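Local coordinates for NTD biosynthesis operon protein NtdA (Bacillus subtilis subsp. subtilis, PDB 4K2M), which catalyses the reversible, pyridoxal phosphate-dependent transamination of 3-dehydro-glucose 6-phosphate with glutamate to give kanosamine 6-phosphate, a step in antibiotic biosynthesis, at residues 8-12 with 13-17; 108-111 with 112-116. All coordinates share one frame; numbering follows the deposited sequence.

Overall arrangement
Contact 1 (8-12 with 13-17) belongs to the additional N-terminal domain, and contact 2 (108-111 with 112-116) to the helix 103-116 of the aminotransferase fold. Their centres lie about 17 Å apart, yet the two meet directly: Lys12 NZ is 2.8 Å from Tyr115 O, a probable hydrogen bond, and the same lysine makes a cation-pi contact with the Tyr115 ring. Through this lysine the N-terminal domain touches the last turn of helix 103-116. Contact 2 is the one nearer the cofactor: the Phe108 side chain is about 12 Å from a bound external aldimine, too far to touch it. Contact 1 lies away from the annotated sites.

Contact 1 (8-12 with 13-17); sequences KISGK and SKENM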
ATOM      1  N   LYS A   8       5.433  24.994 -27.100  1.00 18.76           N
ATOM      2  CA  LYS A   8       6.078  24.418 -25.926  1.00 18.88           C
ATOM      3  C   LYS A   8       5.456  23.056 -25.673  1.00 21.37           C
ATOM      4  O   LYS A   8       4.247  22.965 -25.420  1.00 27.70           O
ATOM      5  CB  LYS A   8       5.857  25.302 -24.699  1.00 26.04           C
ATOM      6  CG  LYS A   8       6.460  26.697 -24.813  1.00 34.86           C
ATOM      7  CD  LYS A   8       7.968  26.631 -24.657  1.00 35.91           C
ATOM      8  CE  LYS A   8       8.670  27.496 -25.688  1.00 44.36           C
ATOM      9  NZ  LYS A   8       8.458  28.971 -25.508  1.00 37.41           N
ATOM     10  N   ILE A   9       6.264  22.003 -25.737  1.00 19.76           N
ATOM     11  CA  ILE A   9       5.757  20.673 -25.412  1.00 19.20           C
ATOM     12  C   ILE A   9       5.995  20.377 -23.938  1.00 19.48           C
ATOM     13  O   ILE A   9       7.101  20.006 -23.541  1.00 19.42           O
ATOM     14  CB  ILE A   9       6.387  19.586 -26.285  1.00 24.11           C
ATOM     15  CG1 ILE A   9       6.102  19.874 -27.758  1.00 22.17           C
ATOM     16  CG2 ILE A   9       5.853  18.216 -25.903  1.00 19.80           C
ATOM     17  CD1 ILE A   9       6.910  19.019 -28.717  1.00 25.56           C
ATOM     18  N   SER A  10       4.949  20.557 -23.132  1.00 18.46           N
ATOM     19  CA  SER A  10       5.012  20.272 -21.701  1.00 20.69           C
ATOM     20  C   SER A  10       4.392  18.916 -21.421  1.00 27.00           C
ATOM     21  O   SER A  10       4.601  18.330 -20.350  1.00 21.56           O
ATOM     22  CB  SER A  10       4.228  21.316 -20.932  1.00 23.13           C
ATOM     23  OG  SER A  10       2.894  21.333 -21.392  1.00 18.44           O
ATOM     24  N   GLY A  11       3.599  18.433 -22.377  1.00 20.55           N
ATOM     25  CA  GLY A  11       2.856  17.196 -22.213  1.00 21.03           C
ATOM     26  C   GLY A  11       1.519  17.411 -21.521  1.00 18.19           C
ATOM     27  O   GLY A  11       0.767  16.449 -21.312  1.00 17.97           O
ATOM     28  N   LYS A  12       1.220  18.660 -21.159  1.00 15.81           N
ATOM     29  CA  LYS A  12      -0.029  18.970 -20.473  1.00 13.74           C
ATOM     30  C   LYS A  12      -1.161  19.128 -21.485  1.00 13.99           C
ATOM     31  O   LYS A  12      -0.928  19.252 -22.694  1.00 16.64           O
ATOM     32  CB  LYS A  12       0.116  20.220 -19.593  1.00 16.38           C
ATOM     33  CG  LYS A  12       1.303  20.141 -18.627  1.00 25.76           C
ATOM     34  CD  LYS A  12       0.888  20.263 -17.184  1.00 39.37           C
ATOM     35  CE  LYS A  12       1.961  19.688 -16.260  1.00 32.68           C
ATOM     36  NZ  LYS A  12       3.245  20.443 -16.323  1.00 46.50           N
ATOM     37  N   SER A  13      -2.390  19.126 -20.987  1.00 13.13           N
ATOM     38  CA  SER A  13      -3.542  18.989 -21.856  1.00 13.33           C
ATOM     39  C   SER A  13      -3.700  20.147 -22.847  1.00 14.87           C
ATOM     40  O   SER A  13      -3.974  19.931 -24.036  1.00 17.04           O
ATOM     41  CB  SER A  13      -4.811  18.787 -21.021  1.00 12.61           C
ATOM     42  OG  SER A  13      -5.088  19.915 -20.209  1.00 13.89           O
ATOM     43  N   LYS A  14      -3.519  21.373 -22.376  1.00 15.93           N
ATOM     44  CA  LYS A  14      -3.713  22.513 -23.257  1.00 17.29           C
ATOM     45  C   LYS A  14      -2.626  22.532 -24.328  1.00 19.32           C
ATOM     46  O   LYS A  14      -2.902  22.721 -25.528  1.00 19.44           O
ATOM     47  CB  LYS A  14      -3.708  23.820 -22.467  1.00 19.05           C
ATOM     48  CG  LYS A  14      -3.957  25.037 -23.349  1.00 28.14           C
ATOM     49  CD  LYS A  14      -4.118  26.290 -22.513  1.00 33.46           C
ATOM     50  CE  LYS A  14      -4.404  27.483 -23.407  1.00 48.20           C
ATOM     51  NZ  LYS A  14      -3.810  28.736 -22.868  1.00 67.64           N
ATOM     52  N   GLU A  15      -1.389  22.298 -23.909  1.00 15.15           N
ATOM     53  CA  GLU A  15      -0.295  22.284 -24.858  1.00 21.06           C
ATOM     54  C   GLU A  15      -0.424  21.119 -25.843  1.00 21.34           C
ATOM     55  O   GLU A  15      -0.037  21.240 -26.998  1.00 17.91           O
ATOM     56  CB  GLU A  15       1.047  22.251 -24.121  1.00 20.34           C
ATOM     57  CG  GLU A  15       1.275  23.465 -23.203  1.00 25.78           C
ATOM     58  CD  GLU A  15       0.745  23.268 -21.774  1.00 40.15           C
ATOM     59  OE1 GLU A  15       1.563  23.315 -20.822  1.00 44.73           O
ATOM     60  OE2 GLU A  15      -0.482  23.081 -21.589  1.00 37.50           O
ATOM     61  N   ASN A  16      -0.980  19.992 -25.400  1.00 15.11           N
ATOM     62  CA  ASN A  16      -1.137  18.855 -26.300  1.00 13.91           C
ATOM     63  C   ASN A  16      -2.106  19.151 -27.432  1.00 14.43           C
ATOM     64  O   ASN A  16      -1.982  18.579 -28.514  1.00 14.61           O
ATOM     65  CB  ASN A  16      -1.585  17.596 -25.541  1.00 16.10           C
ATOM     66  CG  ASN A  16      -0.449  16.890 -24.844  1.00 17.48           C
ATOM     67  OD1 ASN A  16       0.737  17.176 -25.085  1.00 20.15           O
ATOM     68  ND2 ASN A  16      -0.796  15.918 -24.003  1.00 18.34           N
ATOM     69  N   MET A  17      -3.077  20.025 -27.185  1.00 14.29           N
ATOM     70  CA  MET A  17      -4.041  20.382 -28.232  1.00 19.54           C
ATOM     71  C   MET A  17      -3.348  21.115 -29.358  1.00 20.76           C
ATOM     72  O   MET A  17      -3.675  20.927 -30.526  1.00 17.85           O
ATOM     73  CB  MET A  17      -5.136  21.303 -27.708  1.00 17.01           C
ATOM     74  CG  MET A  17      -6.407  20.605 -27.355  1.00 43.84           C
ATOM     75  SD  MET A  17      -7.159  19.687 -28.716  1.00 31.50           S
ATOM     76  CE  MET A  17      -8.423  19.033 -27.636  1.00 32.76           C
TER
HETATM   77  O   HOH W   1       2.832  21.157 -27.030  1.00 22.26           O
HETATM   78  O   HOH W   2       2.503  19.284 -24.961  1.00 21.30           O
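A strand-to-helix turn, the first connection of the beta-alpha-beta unit 7-9, 13-24 and 32-34, is closed by Ser10 and Glu15. Ser10 OG donates a very short hydrogen bond of 2.5 Å to Glu15 OE1 and accepts one of 3.2 Å from Lys12 N, nearly straight at 163°; the latter makes an ST turn. Glu15 reaches the serine because a bend about its CB-CG bond (chi2 89°) brings the carboxylate alongside Ser10 and Lys12, where Glu15 OE2 passes 3.5 Å from Lys12 CB. Gly11 takes a positive phi (+86°), a conformation that suits glycine. Lys12 holds the N-cap position, and Lys12 O takes the first helical bond from Asn16 N at 2.8 Å. Two waters complete the link: one donates to both Lys8 O and Glu15 O, and the other accepts from Gly11 N while donating to Asn16 OD1. Beyond the turn, Glu15 OE2 bonds to Thr232 OG1, Ser13 OG bonds to Thr232 N and Glu346 O, and the Lys12 ammonium goes to the end of helix 103-116. Ile9 pairs through its backbone with Val33 of strand 32-34 and with Glu35 just beyond it, while Asn16 packs on helix 312-329.

Contact 2 (108-111 with 112-116); sequences FEKV and LSTYL
Residues 108-111 and 112-116 are successive turns of one regular alpha helix, as four consecutive i to i+4 bonds attest. Leu112 N reaches Phe108 O at 3.0 Å, Ser113 N reaches Glu109 O at 2.8 Å, and Thr114 N and Tyr115 N bind Lys110 O and Val111 O in the same manner. In the most bent of the four, Ser113 N to Glu109 O, the N-H...O angle is still 150°, so the ladder continues unbroken across the junction.

Among the side chains, Phe108 and Leu112 make the main apolar contact, one turn apart. Leu112 CD1 lies over one face of the Phe108 ring, 3.8 Å from its centroid and 25° off the ring normal, displaced toward the rim; this is a CH-pi contact. Leu112 CD1 comes closest to Phe108 CE2, at 3.5 Å. CG anti to the backbone N (chi1 -178°) sends the Phe108 ring outward, only slightly toward the C-terminal end of the helix, with one face against Leu112 CD1. On the solvent-exposed side, Lys110 and Thr114 also meet: Lys110 CE passes 3.5 Å from Thr114 OG1. Thr114 OG1 also lies 3.2 Å from Lys110 O.

The polar groups fasten the helix to what follows it: Glu109 OE2 accepts from Ala123 N, and Ser113 OG bonds to Lys118 O. Leu112 and Ser113 rest on Val121 of strand 120-124, an edge strand, within this chain, of the mixed seven-stranded sheet. Phe108 packs against Ala302 and Leu306 of helix 299-308 and meets Phe245 edge-to-face; Val111 shares Leu306.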
ATOM      1  N   PHE A 108      11.267  11.047  -6.730  1.00 16.09           N
ATOM      2  CA  PHE A 108       9.979  10.956  -7.415  1.00 17.71           C
ATOM      3  C   PHE A 108       9.080  12.115  -6.971  1.00 18.52           C
ATOM      4  O   PHE A 108       8.409  12.763  -7.793  1.00 15.71           O
ATOM      5  CB  PHE A 108       9.330   9.592  -7.125  1.00 17.68           C
ATOM      6  CG  PHE A 108       8.014   9.380  -7.821  1.00 15.81           C
ATOM      7  CD1 PHE A 108       7.927   9.403  -9.211  1.00 18.15           C
ATOM      8  CD2 PHE A 108       6.866   9.149  -7.089  1.00 15.47           C
ATOM      9  CE1 PHE A 108       6.703   9.194  -9.847  1.00 20.95           C
ATOM     10  CE2 PHE A 108       5.631   8.942  -7.720  1.00 21.35           C
ATOM     11  CZ  PHE A 108       5.553   8.956  -9.096  1.00 19.35           C
ATOM     12  N   GLU A 109       9.091  12.415  -5.674  1.00 13.40           N
ATOM     13  CA  GLU A 109       8.297  13.549  -5.185  1.00 14.81           C
ATOM     14  C   GLU A 109       8.794  14.864  -5.778  1.00 17.64           C
ATOM     15  O   GLU A 109       7.996  15.711  -6.182  1.00 15.56           O
ATOM     16  CB  GLU A 109       8.269  13.591  -3.662  1.00 16.27           C
ATOM     17  CG  GLU A 109       7.527  12.396  -3.044  1.00 15.27           C
ATOM     18  CD  GLU A 109       7.719  12.316  -1.543  1.00 21.95           C
ATOM     19  OE1 GLU A 109       8.786  12.769  -1.060  1.00 23.80           O
ATOM     20  OE2 GLU A 109       6.811  11.793  -0.845  1.00 18.41           O
ATOM     21  N   LYS A 110      10.115  15.019  -5.865  1.00 16.79           N
ATOM     22  CA  LYS A 110      10.697  16.203  -6.489  1.00 19.19           C
ATOM     23  C   LYS A 110      10.316  16.359  -7.974  1.00 19.09           C
ATOM     24  O   LYS A 110       9.985  17.458  -8.437  1.00 20.30           O
ATOM     25  CB  LYS A 110      12.225  16.193  -6.327  1.00 18.24           C
ATOM     26  CG  LYS A 110      12.883  17.448  -6.873  1.00 34.98           C
ATOM     27  CD  LYS A 110      12.171  18.698  -6.351  1.00 47.20           C
ATOM     28  CE  LYS A 110      12.416  19.898  -7.257  1.00 57.42           C
ATOM     29  NZ  LYS A 110      13.872  20.129  -7.478  1.00 53.39           N
ATOM     30  N   VAL A 111      10.347  15.266  -8.724  1.00 15.41           N
ATOM     31  CA  VAL A 111       9.959  15.314 -10.134  1.00 15.50           C
ATOM     32  C   VAL A 111       8.475  15.678 -10.293  1.00 18.07           C
ATOM     33  O   VAL A 111       8.086  16.465 -11.173  1.00 15.03           O
ATOM     34  CB  VAL A 111      10.257  13.962 -10.814  1.00 22.16           C
ATOM     35  CG1 VAL A 111       9.402  13.802 -12.026  1.00 37.81           C
ATOM     36  CG2 VAL A 111      11.728  13.869 -11.194  1.00 23.08           C
ATOM     37  N   LEU A 112       7.640  15.114  -9.431  1.00 17.16           N
ATOM     38  CA  LEU A 112       6.222  15.458  -9.426  1.00 17.25           C
ATOM     39  C   LEU A 112       5.990  16.914  -9.056  1.00 16.69           C
ATOM     40  O   LEU A 112       5.106  17.579  -9.612  1.00 16.66           O
ATOM     41  CB  LEU A 112       5.462  14.556  -8.443  1.00 16.96           C
ATOM     42  CG  LEU A 112       5.298  13.105  -8.903  1.00 20.62           C
ATOM     43  CD1 LEU A 112       4.673  12.281  -7.770  1.00 20.95           C
ATOM     44  CD2 LEU A 112       4.418  13.030 -10.154  1.00 19.06           C
ATOM     45  N   SER A 113       6.763  17.404  -8.089  1.00 15.44           N
ATOM     46  CA  SER A 113       6.653  18.789  -7.630  1.00 13.91           C
ATOM     47  C   SER A 113       6.894  19.740  -8.793  1.00 16.75           C
ATOM     48  O   SER A 113       6.146  20.694  -9.000  1.00 18.14           O
ATOM     49  CB  SER A 113       7.665  19.045  -6.509  1.00 17.45           C
ATOM     50  OG  SER A 113       7.847  20.430  -6.281  1.00 25.86           O
ATOM     51  N   THR A 114       7.928  19.449  -9.567  1.00 14.94           N
ATOM     52  CA  THR A 114       8.268  20.265 -10.730  1.00 16.62           C
ATOM     53  C   THR A 114       7.206  20.166 -11.820  1.00 20.27           C
ATOM     54  O   THR A 114       6.795  21.174 -12.414  1.00 19.03           O
ATOM     55  CB  THR A 114       9.624  19.856 -11.293  1.00 21.08           C
ATOM     56  OG1 THR A 114      10.618  20.024 -10.275  1.00 21.10           O
ATOM     57  CG2 THR A 114       9.985  20.705 -12.517  1.00 30.97           C
ATOM     58  N   TYR A 115       6.745  18.949 -12.071  1.00 15.73           N
ATOM     59  CA  TYR A 115       5.731  18.728 -13.093  1.00 20.50           C
ATOM     60  C   TYR A 115       4.417  19.413 -12.750  1.00 17.89           C
ATOM     61  O   TYR A 115       3.810  20.057 -13.603  1.00 19.22           O
ATOM     62  CB  TYR A 115       5.535  17.231 -13.287  1.00 20.18           C
ATOM     63  CG  TYR A 115       4.490  16.832 -14.305  1.00 16.50           C
ATOM     64  CD1 TYR A 115       4.732  16.955 -15.673  1.00 20.63           C
ATOM     65  CD2 TYR A 115       3.277  16.285 -13.894  1.00 19.29           C
ATOM     66  CE1 TYR A 115       3.782  16.557 -16.607  1.00 22.98           C
ATOM     67  CE2 TYR A 115       2.319  15.886 -14.818  1.00 19.57           C
ATOM     68  CZ  TYR A 115       2.578  16.020 -16.165  1.00 17.49           C
ATOM     69  OH  TYR A 115       1.634  15.618 -17.081  1.00 20.18           O
ATOM     70  N   LEU A 116       3.985  19.293 -11.494  1.00 15.95           N
ATOM     71  CA  LEU A 116       2.718  19.867 -11.063  1.00 17.94           C
ATOM     72  C   LEU A 116       2.799  21.354 -10.728  1.00 21.43           C
ATOM     73  O   LEU A 116       1.766  21.992 -10.541  1.00 20.59           O
ATOM     74  CB  LEU A 116       2.200  19.109  -9.836  1.00 15.53           C
ATOM     75  CG  LEU A 116       1.884  17.628 -10.023  1.00 22.60           C
ATOM     76  CD1 LEU A 116       1.585  16.967  -8.672  1.00 19.40           C
ATOM     77  CD2 LEU A 116       0.701  17.460 -10.958  1.00 24.73           C
TER